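Local coordinates for protein REP-associated tyrosine transposase (Escherichia coli, PDB 4ER8) that cleaves and recombines single-stranded DNA at repetitive extragenic palindromes, acting as a metal-dependent HUH transposase that recognises the hairpin and its guide sequence, at residues T13-V18 and F98-I103; I50-V54 and I116-P120; H111-Y115 and T155-E161. All blocks are in the same frame, centred on the assembly; numbering follows the deposited sequence.

Contact 1: residues T13-V18 and F98-I103. With nucleotides of chain B.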
loop_
_atom_site.group_PDB
_atom_site.type_symbol
_atom_site.label_atom_id
_atom_site.label_comp_id
_atom_site.label_asym_id
_atom_site.label_seq_id
_atom_site.Cartn_x
_atom_site.Cartn_y
_atom_site.Cartn_z
ATOM N N THR A 13 -6.885 -5.588 -10.886
ATOM C CA THR A 13 -5.868 -4.766 -10.315
ATOM C C THR A 13 -6.574 -3.819 -9.371
ATOM O O THR A 13 -7.664 -3.345 -9.688
ATOM C CB THR A 13 -5.128 -4.016 -11.441
ATOM O OG1 THR A 13 -4.339 -4.971 -12.195
ATOM C CG2 THR A 13 -4.192 -2.948 -10.867
ATOM N N TRP A 14 -5.984 -3.550 -8.210
ATOM C CA TRP A 14 -6.600 -2.661 -7.249
ATOM C C TRP A 14 -5.573 -1.841 -6.473
ATOM O O TRP A 14 -4.373 -2.187 -6.398
ATOM C CB TRP A 14 -7.381 -3.444 -6.192
ATOM C CG TRP A 14 -8.527 -4.326 -6.608
ATOM C CD1 TRP A 14 -9.872 -4.012 -6.551
ATOM C CD2 TRP A 14 -8.458 -5.683 -7.043
ATOM N NE1 TRP A 14 -10.622 -5.098 -6.944
ATOM C CE2 TRP A 14 -9.775 -6.125 -7.259
ATOM C CE3 TRP A 14 -7.412 -6.559 -7.283
ATOM C CZ2 TRP A 14 -10.061 -7.386 -7.727
ATOM C CZ3 TRP A 14 -7.678 -7.793 -7.712
ATOM C CH2 TRP A 14 -9.000 -8.218 -7.934
ATOM N N PHE A 15 -6.096 -0.778 -5.853
ATOM C CA PHE A 15 -5.346 0.139 -5.016
ATOM C C PHE A 15 -5.901 -0.038 -3.610
ATOM O O PHE A 15 -7.133 -0.176 -3.465
ATOM C CB PHE A 15 -5.644 1.558 -5.459
ATOM C CG PHE A 15 -5.096 2.619 -4.522
ATOM C CD1 PHE A 15 -3.808 3.041 -4.626
ATOM C CD2 PHE A 15 -5.887 3.156 -3.517
ATOM C CE1 PHE A 15 -3.304 4.005 -3.749
ATOM C CE2 PHE A 15 -5.406 4.105 -2.669
ATOM C CZ PHE A 15 -4.120 4.551 -2.796
ATOM N N PHE A 16 -5.027 -0.011 -2.596
ATOM C CA PHE A 16 -5.450 -0.267 -1.226
ATOM C C PHE A 16 -4.756 0.688 -0.287
ATOM O O PHE A 16 -3.696 1.197 -0.606
ATOM C CB PHE A 16 -5.107 -1.686 -0.766
ATOM C CG PHE A 16 -5.656 -2.787 -1.613
ATOM C CD1 PHE A 16 -4.849 -3.456 -2.489
ATOM C CD2 PHE A 16 -6.939 -3.185 -1.504
ATOM C CE1 PHE A 16 -5.307 -4.540 -3.233
ATOM C CE2 PHE A 16 -7.436 -4.275 -2.280
ATOM C CZ PHE A 16 -6.605 -4.946 -3.139
ATOM N N THR A 17 -5.354 0.924 0.876
ATOM C CA THR A 17 -4.812 1.832 1.884
ATOM C C THR A 17 -5.084 1.083 3.164
ATOM O O THR A 17 -6.250 0.701 3.464
ATOM C CB THR A 17 -5.553 3.200 1.921
ATOM O OG1 THR A 17 -5.237 3.976 0.747
ATOM C CG2 THR A 17 -5.098 4.025 3.121
ATOM N N VAL A 18 -4.011 0.799 3.903
ATOM C CA VAL A 18 -4.139 0.126 5.188
ATOM C C VAL A 18 -3.486 1.041 6.241
ATOM O O VAL A 18 -2.325 1.491 6.103
ATOM C CB VAL A 18 -3.481 -1.207 5.145
ATOM C CG1 VAL A 18 -3.411 -1.783 6.492
ATOM C CG2 VAL A 18 -4.201 -2.154 4.158
ATOM N N PHE A 98 -9.816 -2.302 5.350
ATOM C CA PHE A 98 -8.934 -1.521 4.476
ATOM C C PHE A 98 -9.738 -0.912 3.317
ATOM O O PHE A 98 -10.830 -1.398 2.982
ATOM C CB PHE A 98 -7.829 -2.412 3.895
ATOM C CG PHE A 98 -8.355 -3.600 3.147
ATOM C CD1 PHE A 98 -8.626 -3.517 1.773
ATOM C CD2 PHE A 98 -8.569 -4.829 3.797
ATOM C CE1 PHE A 98 -9.137 -4.616 1.066
ATOM C CE2 PHE A 98 -9.057 -5.944 3.081
ATOM C CZ PHE A 98 -9.368 -5.822 1.720
ATOM N N TRP A 99 -9.175 0.124 2.685
ATOM C CA TRP A 99 -9.786 0.763 1.550
ATOM C C TRP A 99 -9.367 0.060 0.275
ATOM O O TRP A 99 -8.197 -0.237 0.101
ATOM C CB TRP A 99 -9.383 2.240 1.519
ATOM C CG TRP A 99 -9.770 2.962 0.243
ATOM C CD1 TRP A 99 -8.990 3.156 -0.874
ATOM C CD2 TRP A 99 -11.016 3.590 -0.026
ATOM N NE1 TRP A 99 -9.684 3.859 -1.825
ATOM C CE2 TRP A 99 -10.939 4.125 -1.338
ATOM C CE3 TRP A 99 -12.200 3.754 0.711
ATOM C CZ2 TRP A 99 -12.008 4.821 -1.929
ATOM C CZ3 TRP A 99 -13.277 4.425 0.112
ATOM C CH2 TRP A 99 -13.168 4.953 -1.189
ATOM N N GLU A 100 -10.334 -0.191 -0.617
ATOM C CA GLU A 100 -10.105 -0.903 -1.885
ATOM C C GLU A 100 -10.700 -0.140 -3.035
ATOM O O GLU A 100 -11.876 0.296 -2.984
ATOM C CB GLU A 100 -10.765 -2.271 -1.886
ATOM C CG GLU A 100 -10.915 -2.934 -3.331
ATOM C CD GLU A 100 -12.258 -2.616 -4.007
ATOM O OE1 GLU A 100 -12.305 -2.009 -5.111
ATOM O OE2 GLU A 100 -13.284 -2.960 -3.396
ATOM N N HIS A 101 -9.923 -0.004 -4.102
ATOM C CA HIS A 101 -10.453 0.594 -5.300
ATOM C C HIS A 101 -9.915 -0.083 -6.546
ATOM O O HIS A 101 -8.680 -0.217 -6.743
ATOM C CB HIS A 101 -10.200 2.103 -5.336
ATOM C CG HIS A 101 -10.375 2.707 -6.701
ATOM N ND1 HIS A 101 -11.610 3.081 -7.196
ATOM C CD2 HIS A 101 -9.473 2.972 -7.681
ATOM C CE1 HIS A 101 -11.458 3.552 -8.423
ATOM N NE2 HIS A 101 -10.170 3.512 -8.735
ATOM N N ALA A 102 -10.857 -0.504 -7.381
ATOM C CA ALA A 102 -10.556 -1.240 -8.594
ATOM C C ALA A 102 -10.082 -0.301 -9.702
ATOM O O ALA A 102 -10.818 0.653 -10.074
ATOM C CB ALA A 102 -11.780 -1.938 -9.032
ATOM N N ILE A 103 -8.895 -0.597 -10.261
ATOM C CA ILE A 103 -8.380 0.157 -11.399
ATOM C C ILE A 103 -8.736 -0.448 -12.756
ATOM O O ILE A 103 -8.221 -1.488 -13.142
ATOM C CB ILE A 103 -6.893 0.308 -11.325
ATOM C CG1 ILE A 103 -6.555 1.214 -10.160
ATOM C CG2 ILE A 103 -6.362 0.912 -12.623
ATOM C CD1 ILE A 103 -5.223 1.013 -9.661
ATOM P P DT B 2 -19.801 5.891 -3.516
ATOM O OP1 DT B 2 -20.863 6.704 -2.855
ATOM O OP2 DT B 2 -18.597 6.580 -4.023
ATOM O "O5'" DT B 2 -19.363 4.808 -2.441
ATOM C "C5'" DT B 2 -20.238 4.296 -1.468
ATOM C "C4'" DT B 2 -19.360 3.387 -0.611
ATOM O "O4'" DT B 2 -18.433 2.728 -1.522
ATOM C "C3'" DT B 2 -18.498 4.103 0.430
ATOM O "O3'" DT B 2 -18.339 3.242 1.493
ATOM C "C2'" DT B 2 -17.157 4.159 -0.270
ATOM C "C1'" DT B 2 -17.121 2.851 -1.047
ATOM N N1 DT B 2 -16.093 2.834 -2.141
ATOM C C2 DT B 2 -15.062 1.905 -2.107
ATOM O O2 DT B 2 -14.933 1.051 -1.262
ATOM N N3 DT B 2 -14.147 1.969 -3.127
ATOM C C4 DT B 2 -14.107 2.873 -4.166
ATOM O O4 DT B 2 -13.201 2.856 -5.025
ATOM C C5 DT B 2 -15.189 3.838 -4.163
ATOM C C7 DT B 2 -15.263 4.873 -5.286
ATOM C C6 DT B 2 -16.115 3.767 -3.163
ATOM O "O5'" DG B 1 -19.618 4.605 -8.590
ATOM C "C5'" DG B 1 -20.808 4.460 -7.761
ATOM C "C4'" DG B 1 -20.645 3.512 -6.589
ATOM O "O4'" DG B 1 -19.950 2.263 -7.006
ATOM C "C3'" DG B 1 -19.781 4.073 -5.462
ATOM O "O3'" DG B 1 -20.488 5.007 -4.690
ATOM C "C2'" DG B 1 -19.481 2.757 -4.733
ATOM C "C1'" DG B 1 -19.241 1.773 -5.889
ATOM N N9 DG B 1 -17.901 1.714 -6.397
ATOM C C8 DG B 1 -17.439 2.420 -7.492
ATOM N N7 DG B 1 -16.150 2.176 -7.736
ATOM C C5 DG B 1 -15.756 1.234 -6.786
ATOM C C6 DG B 1 -14.508 0.592 -6.608
ATOM O O6 DG B 1 -13.483 0.772 -7.299
ATOM N N1 DG B 1 -14.494 -0.314 -5.522
ATOM C C2 DG B 1 -15.608 -0.525 -4.743
ATOM N N2 DG B 1 -15.444 -1.388 -3.744
ATOM N N3 DG B 1 -16.806 0.077 -4.908
ATOM C C4 DG B 1 -16.816 0.947 -5.940
ATOM P P DA B 3 -18.731 3.650 2.971
ATOM O OP1 DA B 3 -18.932 2.423 3.743
ATOM O OP2 DA B 3 -19.939 4.473 2.843
ATOM O "O5'" DA B 3 -17.532 4.622 3.379
ATOM C "C5'" DA B 3 -16.205 4.164 3.522
ATOM C "C4'" DA B 3 -16.074 3.404 4.850
ATOM O "O4'" DA B 3 -14.739 2.869 4.982
ATOM C "C3'" DA B 3 -16.335 4.168 6.123
ATOM O "O3'" DA B 3 -16.771 3.245 7.040
ATOM C "C2'" DA B 3 -14.937 4.649 6.488
ATOM C "C1'" DA B 3 -14.103 3.420 6.102
ATOM N N9 DA B 3 -12.722 3.588 5.638
ATOM C C8 DA B 3 -12.184 4.601 4.892
ATOM N N7 DA B 3 -10.913 4.426 4.621
ATOM C C5 DA B 3 -10.592 3.226 5.238
ATOM C C6 DA B 3 -9.389 2.483 5.333
ATOM N N6 DA B 3 -8.192 2.831 4.777
ATOM N N1 DA B 3 -9.470 1.316 6.001
ATOM C C2 DA B 3 -10.626 0.958 6.536
ATOM N N3 DA B 3 -11.794 1.583 6.530
ATOM C C4 DA B 3 -11.704 2.706 5.847
#
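The carbonyl oxygen of Thr-17 accepts two donors: the backbone N of Trp-99 at 3.1 Å, lying in the carbonyl plane, and, weakly, the N6 amino group of DA3 of chain B. Thr-17 N returns a bond to Trp-99 O, Phe-15 and His-101 form a second hydrogen-bonded pair, and Ile-103 N reaches Thr-13 O, so the strands run antiparallel as a regular pair. Phe-16 lies side by side with Phe-98, ring planes 75° apart, while on the face holding Phe-15 that ring meets the Trp-99 edge. With CG anti to the backbone N (chi1 170°), the Trp-99 indole extends to the DNA, and N3 of DT2 of chain B sits 3.6 Å above its plane. With an alanine here, this thymine would probably lose its flat support and be freer to tilt away from Glu-100 O, which takes its N3 at 2.8 Å. Glu-100, bent at chi2 beside the Trp-14 ring, sends OE1 to N1 of DG1 of chain B at 2.8 Å and OE2 to N2 at 2.7 Å; Ala-102 N gives a hydrogen to O6. Two acceptors and one donor match guanine's base-pairing edge, consistent with this edge strand reading the guide bases by identity.

Contact 2: residues I50-V54 and I116-P120; sequences INAWV and IYINP. With NI (nickel (II) ion), chain C.
Val-54 and Ile-116 make the main apolar contact, their side chains sliding past each other with CG2 of Val-54 3.5 Å from CG2 of Ile-116. That Ile-116 methyl stands opposite its backbone N, which turns it to the strand, while the longer branch brings CD1 near CB of Ala-52. Beta-branched residues suit both places, being broad close to the backbone. Alanine suits its site because the Tyr-117 ring leans in: CB of Ala-52 lies 3.8 Å from CZ of Tyr-117, oblique to the ring. Lower down, CG1 of Val-54 packs 4.0 Å from CD of Pro-120 and also lies beside the Ile-116 carbonyl. Proline has no N-H to offer that carbonyl; Asn-119 N bonds to it instead, at 3.1 Å from Ile-116 O, and the helix kinks there.

The segments lie side by side and nearly parallel, 14° between their directions with axes 7.8 Å apart, as a helix laid on the sheet of the HUH nuclease domain. Asn-51 and Ala-52 both stand opposite Ile-63, a classic beta bulge in this edge strand.

No hydrogen bond joins the two segments, and their polar groups turn to other partners. Tyr-117 OH binds Thr-136 and Asp-140, and the Asn-51 amide meets Thr-65 and Tyr-109.

Metal coordination is the remaining interaction: OD1 of Asn-119 binds the nickel ion at 2.2 Å, an amide oxygen joining His-59, His-61, His-123 and Glu-161 in the site.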
loop_
_atom_site.group_PDB
_atom_site.type_symbol
_atom_site.label_atom_id
_atom_site.label_comp_id
_atom_site.label_asym_id
_atom_site.label_seq_id
_atom_site.Cartn_x
_atom_site.Cartn_y
_atom_site.Cartn_z
ATOM N N ILE A 50 2.996 -7.120 -7.027
ATOM C CA ILE A 50 3.074 -5.800 -6.445
ATOM C C ILE A 50 3.391 -4.784 -7.546
ATOM O O ILE A 50 4.557 -4.598 -7.907
ATOM C CB ILE A 50 4.161 -5.696 -5.379
ATOM C CG1 ILE A 50 3.919 -6.705 -4.250
ATOM C CG2 ILE A 50 4.209 -4.275 -4.824
ATOM C CD1 ILE A 50 4.903 -6.601 -3.027
ATOM N N ASN A 51 2.351 -4.122 -8.062
ATOM C CA ASN A 51 2.521 -3.041 -9.017
ATOM C C ASN A 51 3.246 -1.875 -8.344
ATOM O O ASN A 51 4.224 -1.343 -8.902
ATOM C CB ASN A 51 1.180 -2.600 -9.566
ATOM C CG ASN A 51 0.585 -3.603 -10.516
ATOM O OD1 ASN A 51 0.955 -3.650 -11.671
ATOM N ND2 ASN A 51 -0.359 -4.399 -10.039
ATOM N N ALA A 52 2.792 -1.499 -7.146
ATOM C CA ALA A 52 3.495 -0.512 -6.360
ATOM C C ALA A 52 3.137 -0.548 -4.874
ATOM O O ALA A 52 2.086 -1.047 -4.498
ATOM C CB ALA A 52 3.275 0.873 -6.922
ATOM N N TRP A 53 4.013 0.006 -4.037
ATOM C CA TRP A 53 3.732 0.026 -2.626
ATOM C C TRP A 53 4.550 1.132 -1.943
ATOM O O TRP A 53 5.713 1.288 -2.273
ATOM C CB TRP A 53 4.096 -1.352 -2.081
ATOM C CG TRP A 53 3.455 -1.791 -0.814
ATOM C CD1 TRP A 53 3.309 -1.070 0.344
ATOM C CD2 TRP A 53 2.942 -3.104 -0.540
ATOM N NE1 TRP A 53 2.693 -1.855 1.304
ATOM C CE2 TRP A 53 2.483 -3.109 0.785
ATOM C CE3 TRP A 53 2.827 -4.281 -1.301
ATOM C CZ2 TRP A 53 1.907 -4.246 1.367
ATOM C CZ3 TRP A 53 2.252 -5.399 -0.730
ATOM C CH2 TRP A 53 1.790 -5.380 0.583
ATOM N N VAL A 54 3.933 1.927 -1.060
ATOM C CA VAL A 54 4.682 2.685 -0.053
ATOM C C VAL A 54 4.338 2.203 1.344
ATOM O O VAL A 54 3.199 1.815 1.637
ATOM C CB VAL A 54 4.302 4.155 0.066
ATOM C CG1 VAL A 54 5.199 5.016 -0.708
ATOM C CG2 VAL A 54 2.826 4.375 -0.218
ATOM N N ILE A 116 1.005 6.955 -5.055
ATOM C CA ILE A 116 1.712 6.188 -4.099
ATOM C C ILE A 116 3.082 6.805 -3.825
ATOM O O ILE A 116 3.376 7.114 -2.668
ATOM C CB ILE A 116 1.787 4.722 -4.479
ATOM C CG1 ILE A 116 0.440 4.062 -4.123
ATOM C CG2 ILE A 116 2.968 4.078 -3.742
ATOM C CD1 ILE A 116 0.051 2.903 -4.960
ATOM N N TYR A 117 3.868 7.029 -4.883
ATOM C CA TYR A 117 5.232 7.515 -4.727
ATOM C C TYR A 117 5.309 8.957 -4.215
ATOM O O TYR A 117 6.282 9.316 -3.559
ATOM C CB TYR A 117 6.088 7.309 -6.007
ATOM C CG TYR A 117 6.189 5.842 -6.422
ATOM C CD1 TYR A 117 6.109 5.450 -7.771
ATOM C CD2 TYR A 117 6.325 4.834 -5.458
ATOM C CE1 TYR A 117 6.171 4.087 -8.130
ATOM C CE2 TYR A 117 6.398 3.495 -5.812
ATOM C CZ TYR A 117 6.306 3.124 -7.137
ATOM O OH TYR A 117 6.374 1.775 -7.452
ATOM N N ILE A 118 4.299 9.772 -4.504
ATOM C CA ILE A 118 4.230 11.130 -3.969
ATOM C C ILE A 118 3.846 11.179 -2.500
ATOM O O ILE A 118 4.043 12.177 -1.817
ATOM C CB ILE A 118 3.225 11.966 -4.743
ATOM C CG1 ILE A 118 3.873 12.481 -6.018
ATOM C CG2 ILE A 118 2.752 13.155 -3.950
ATOM C CD1 ILE A 118 2.834 12.789 -7.113
ATOM N N ASN A 119 3.271 10.102 -2.014
ATOM C CA ASN A 119 2.638 10.167 -0.723
ATOM C C ASN A 119 3.578 10.656 0.407
ATOM O O ASN A 119 3.214 11.540 1.197
ATOM C CB ASN A 119 2.035 8.824 -0.387
ATOM C CG ASN A 119 0.789 8.960 0.357
ATOM O OD1 ASN A 119 0.546 8.239 1.325
ATOM N ND2 ASN A 119 -0.043 9.902 -0.071
ATOM N N PRO A 120 4.801 10.098 0.467
ATOM C CA PRO A 120 5.679 10.508 1.587
ATOM C C PRO A 120 5.799 12.018 1.648
ATOM O O PRO A 120 6.043 12.595 2.731
ATOM C CB PRO A 120 7.003 9.871 1.238
ATOM C CG PRO A 120 6.582 8.572 0.514
ATOM C CD PRO A 120 5.337 8.949 -0.290
HETATM NI NI NI C . -1.122 8.253 2.702
#

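Contact 3: residues H111-Y115 and T155-E161. With NI (nickel (II) ion), chain C; nucleotides of chain B.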
loop_
_atom_site.group_PDB
_atom_site.type_symbol
_atom_site.label_atom_id
_atom_site.label_comp_id
_atom_site.label_asym_id
_atom_site.label_seq_id
_atom_site.Cartn_x
_atom_site.Cartn_y
_atom_site.Cartn_z
ATOM N N HIS A 111 -2.285 7.471 -12.153
ATOM C CA HIS A 111 -2.577 8.463 -11.107
ATOM C C HIS A 111 -2.349 7.805 -9.765
ATOM O O HIS A 111 -1.834 8.417 -8.824
ATOM C CB HIS A 111 -3.997 9.075 -11.169
ATOM C CG HIS A 111 -4.200 10.032 -12.312
ATOM N ND1 HIS A 111 -5.451 10.340 -12.823
ATOM C CD2 HIS A 111 -3.309 10.740 -13.062
ATOM C CE1 HIS A 111 -5.324 11.207 -13.816
ATOM N NE2 HIS A 111 -4.034 11.448 -13.995
ATOM N N HIS A 112 -2.729 6.538 -9.674
ATOM C CA HIS A 112 -2.584 5.871 -8.409
ATOM C C HIS A 112 -1.143 5.451 -8.164
ATOM O O HIS A 112 -0.732 5.460 -7.013
ATOM C CB HIS A 112 -3.553 4.711 -8.246
ATOM C CG HIS A 112 -4.944 5.138 -7.935
ATOM N ND1 HIS A 112 -5.849 5.504 -8.912
ATOM C CD2 HIS A 112 -5.613 5.198 -6.761
ATOM C CE1 HIS A 112 -7.000 5.823 -8.341
ATOM N NE2 HIS A 112 -6.883 5.642 -7.043
ATOM N N VAL A 113 -0.355 5.122 -9.190
ATOM C CA VAL A 113 1.052 4.786 -8.887
ATOM C C VAL A 113 1.767 6.070 -8.402
ATOM O O VAL A 113 2.509 6.040 -7.426
ATOM C CB VAL A 113 1.856 4.169 -10.069
ATOM C CG1 VAL A 113 3.309 4.073 -9.690
ATOM C CG2 VAL A 113 1.346 2.773 -10.536
ATOM N N ASP A 114 1.534 7.185 -9.092
ATOM C CA ASP A 114 2.116 8.460 -8.775
ATOM C C ASP A 114 1.724 8.785 -7.331
ATOM O O ASP A 114 2.581 9.141 -6.477
ATOM C CB ASP A 114 1.519 9.555 -9.669
ATOM C CG ASP A 114 1.984 9.498 -11.139
ATOM O OD1 ASP A 114 2.900 8.739 -11.560
ATOM O OD2 ASP A 114 1.399 10.291 -11.895
ATOM N N TYR A 115 0.421 8.665 -7.064
ATOM C CA TYR A 115 -0.108 8.979 -5.767
ATOM C C TYR A 115 0.676 8.203 -4.724
ATOM O O TYR A 115 0.965 8.713 -3.628
ATOM C CB TYR A 115 -1.554 8.558 -5.661
ATOM C CG TYR A 115 -2.146 9.040 -4.362
ATOM C CD1 TYR A 115 -2.876 10.236 -4.297
ATOM C CD2 TYR A 115 -1.970 8.321 -3.183
ATOM C CE1 TYR A 115 -3.446 10.668 -3.104
ATOM C CE2 TYR A 115 -2.550 8.753 -1.968
ATOM C CZ TYR A 115 -3.277 9.926 -1.945
ATOM O OH TYR A 115 -3.791 10.376 -0.744
ATOM N N THR A 155 -1.901 15.495 -5.022
ATOM C CA THR A 155 -3.377 15.581 -5.195
ATOM C C THR A 155 -4.217 15.064 -3.990
ATOM O O THR A 155 -3.706 14.411 -3.065
ATOM C CB THR A 155 -3.874 14.893 -6.520
ATOM O OG1 THR A 155 -3.822 13.467 -6.391
ATOM C CG2 THR A 155 -3.036 15.296 -7.707
ATOM N N ASP A 156 -5.523 15.337 -4.029
ATOM C CA ASP A 156 -6.425 14.957 -2.948
ATOM C C ASP A 156 -7.652 14.089 -3.239
ATOM O O ASP A 156 -8.555 14.051 -2.392
ATOM C CB ASP A 156 -6.881 16.213 -2.207
ATOM C CG ASP A 156 -6.065 16.463 -0.963
ATOM O OD1 ASP A 156 -6.468 15.933 0.109
ATOM O OD2 ASP A 156 -5.000 17.130 -1.070
ATOM N N PHE A 157 -7.730 13.376 -4.366
ATOM C CA PHE A 157 -8.903 12.516 -4.549
ATOM C C PHE A 157 -8.935 11.566 -3.366
ATOM O O PHE A 157 -7.903 11.202 -2.837
ATOM C CB PHE A 157 -8.902 11.766 -5.875
ATOM C CG PHE A 157 -7.776 10.783 -6.020
ATOM C CD1 PHE A 157 -7.817 9.539 -5.368
ATOM C CD2 PHE A 157 -6.669 11.090 -6.821
ATOM C CE1 PHE A 157 -6.750 8.623 -5.492
ATOM C CE2 PHE A 157 -5.595 10.180 -6.962
ATOM C CZ PHE A 157 -5.643 8.942 -6.292
ATOM N N SER A 158 -10.128 11.215 -2.913
ATOM C CA SER A 158 -10.310 10.361 -1.749
ATOM C C SER A 158 -9.749 8.963 -2.023
ATOM O O SER A 158 -9.965 8.420 -3.091
ATOM C CB SER A 158 -11.792 10.286 -1.408
ATOM O OG SER A 158 -12.393 9.354 -2.265
ATOM N N ALA A 159 -9.058 8.396 -1.031
ATOM C CA ALA A 159 -8.053 7.355 -1.246
ATOM C C ALA A 159 -7.831 6.506 0.021
ATOM O O ALA A 159 -6.791 5.860 0.178
ATOM C CB ALA A 159 -6.763 8.018 -1.639
ATOM N N GLY A 160 -8.781 6.547 0.941
ATOM C CA GLY A 160 -8.678 5.793 2.162
ATOM C C GLY A 160 -7.845 6.398 3.271
ATOM O O GLY A 160 -7.764 5.811 4.355
ATOM N N GLU A 161 -7.208 7.552 3.033
ATOM C CA GLU A 161 -6.442 8.211 4.125
ATOM C C GLU A 161 -7.269 8.446 5.409
ATOM O O GLU A 161 -8.495 8.693 5.364
ATOM C CB GLU A 161 -5.790 9.524 3.689
ATOM C CG GLU A 161 -4.936 9.475 2.401
ATOM C CD GLU A 161 -3.516 8.996 2.602
ATOM O OE1 GLU A 161 -3.177 8.429 3.669
ATOM O OE2 GLU A 161 -2.703 9.180 1.673
HETATM NI NI NI C . -1.122 8.253 2.702
ATOM P P DG B 4 -17.407 3.676 8.488
ATOM O OP1 DG B 4 -18.264 2.539 8.884
ATOM O OP2 DG B 4 -17.896 5.069 8.404
ATOM O "O5'" DG B 4 -16.209 3.640 9.534
ATOM C "C5'" DG B 4 -15.430 2.492 9.738
ATOM C "C4'" DG B 4 -14.132 2.927 10.393
ATOM O "O4'" DG B 4 -13.493 3.840 9.463
ATOM C "C3'" DG B 4 -14.250 3.707 11.708
ATOM O "O3'" DG B 4 -13.094 3.457 12.454
ATOM C "C2'" DG B 4 -14.231 5.166 11.251
ATOM C "C1'" DG B 4 -13.182 5.071 10.151
ATOM N N9 DG B 4 -13.178 6.152 9.146
ATOM C C8 DG B 4 -14.181 7.043 8.857
ATOM N N7 DG B 4 -13.911 7.877 7.895
ATOM C C5 DG B 4 -12.630 7.512 7.506
ATOM C C6 DG B 4 -11.783 8.046 6.475
ATOM O O6 DG B 4 -12.047 8.999 5.701
ATOM N N1 DG B 4 -10.543 7.389 6.365
ATOM C C2 DG B 4 -10.194 6.332 7.140
ATOM N N2 DG B 4 -8.968 5.845 6.928
ATOM N N3 DG B 4 -10.967 5.817 8.109
ATOM C C4 DG B 4 -12.174 6.449 8.245
ATOM P P DA B 3 -18.731 3.650 2.971
ATOM O OP1 DA B 3 -18.932 2.423 3.743
ATOM O OP2 DA B 3 -19.939 4.473 2.843
ATOM O "O5'" DA B 3 -17.532 4.622 3.379
ATOM C "C5'" DA B 3 -16.205 4.164 3.522
ATOM C "C4'" DA B 3 -16.074 3.404 4.850
ATOM O "O4'" DA B 3 -14.739 2.869 4.982
ATOM C "C3'" DA B 3 -16.335 4.168 6.123
ATOM O "O3'" DA B 3 -16.771 3.245 7.040
ATOM C "C2'" DA B 3 -14.937 4.649 6.488
ATOM C "C1'" DA B 3 -14.103 3.420 6.102
ATOM N N9 DA B 3 -12.722 3.588 5.638
ATOM C C8 DA B 3 -12.184 4.601 4.892
ATOM N N7 DA B 3 -10.913 4.426 4.621
ATOM C C5 DA B 3 -10.592 3.226 5.238
ATOM C C6 DA B 3 -9.389 2.483 5.333
ATOM N N6 DA B 3 -8.192 2.831 4.777
ATOM N N1 DA B 3 -9.470 1.316 6.001
ATOM C C2 DA B 3 -10.626 0.958 6.536
ATOM N N3 DA B 3 -11.794 1.583 6.530
ATOM C C4 DA B 3 -11.704 2.706 5.847
#
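Segment 155-161, without regular structure, runs past the helix with Tyr-115 CA 7.4 Å from Thr-155 CA and His-112 CA 9.1 Å from Ala-159 CA, a spacing bridged by side chains. Tyr-115 makes the largest share of the contact. With CG anti to the backbone N (chi1 -173°), its ring reaches out from the helix and its OH gives a hydrogen bond of 2.9 Å to OE2 of Glu-161. That oxygen accepts through its anti lone pair and also binds nickel; OE1 binds the same ion at 2.3 Å, so the carboxylate is chelating and the tyrosine is likely to help fix its rotation. The position of this hydroxyl beside the metal is consistent with the attacking tyrosine of HUH nucleases.

Phe-157 wedges between His-112 and Tyr-115 in an aromatic cluster. Its CZ sits 3.6 Å above one face of the imidazole of His-112, toward the rim, and meets CD1 of Tyr-115; the ring planes are 53° apart in the first pair and 41° in the second. A flat apolar ring suits this slot, and the small Ala-159 lets the phenol pass. Gly-160 has a positive phi, where a side chain would jam against the preceding carbonyl. Its O accepts N2 of DG4 and N6 of DA3 of chain B, while Glu-161 O takes N1 of DG4 at 2.6 Å.

On the sheet side of helix 106-122, His-112 and Val-113 pack on Ile-63 of strand 59-65, and Ala-159 O takes a hydrogen bond from Thr-17 of strand 13-19.

Contacts 1 and 2 are buried and lie on the same four-stranded antiparallel sheet, each involving one of its outermost strands; contact 3 is partly buried. Contact 1 is strand on strand, bound by backbone hydrogen bonds and faced by DNA bases. Contact 2 is helix on strand and apolar, apart from its metal ligand. Contact 3 shares helix 106-122 with contact 2, but sets it against an irregular segment through aromatic rings and a carboxylate. Phe-15 joins all three, packing on Ile-116 and His-112. At the nickel ion Asn-119 of contact 2 meets Glu-161 of contact 3, probably hydrogen-bonded, and contacts 1 and 3 both accept the same adenine amino group of the guide, contact 1 only weakly.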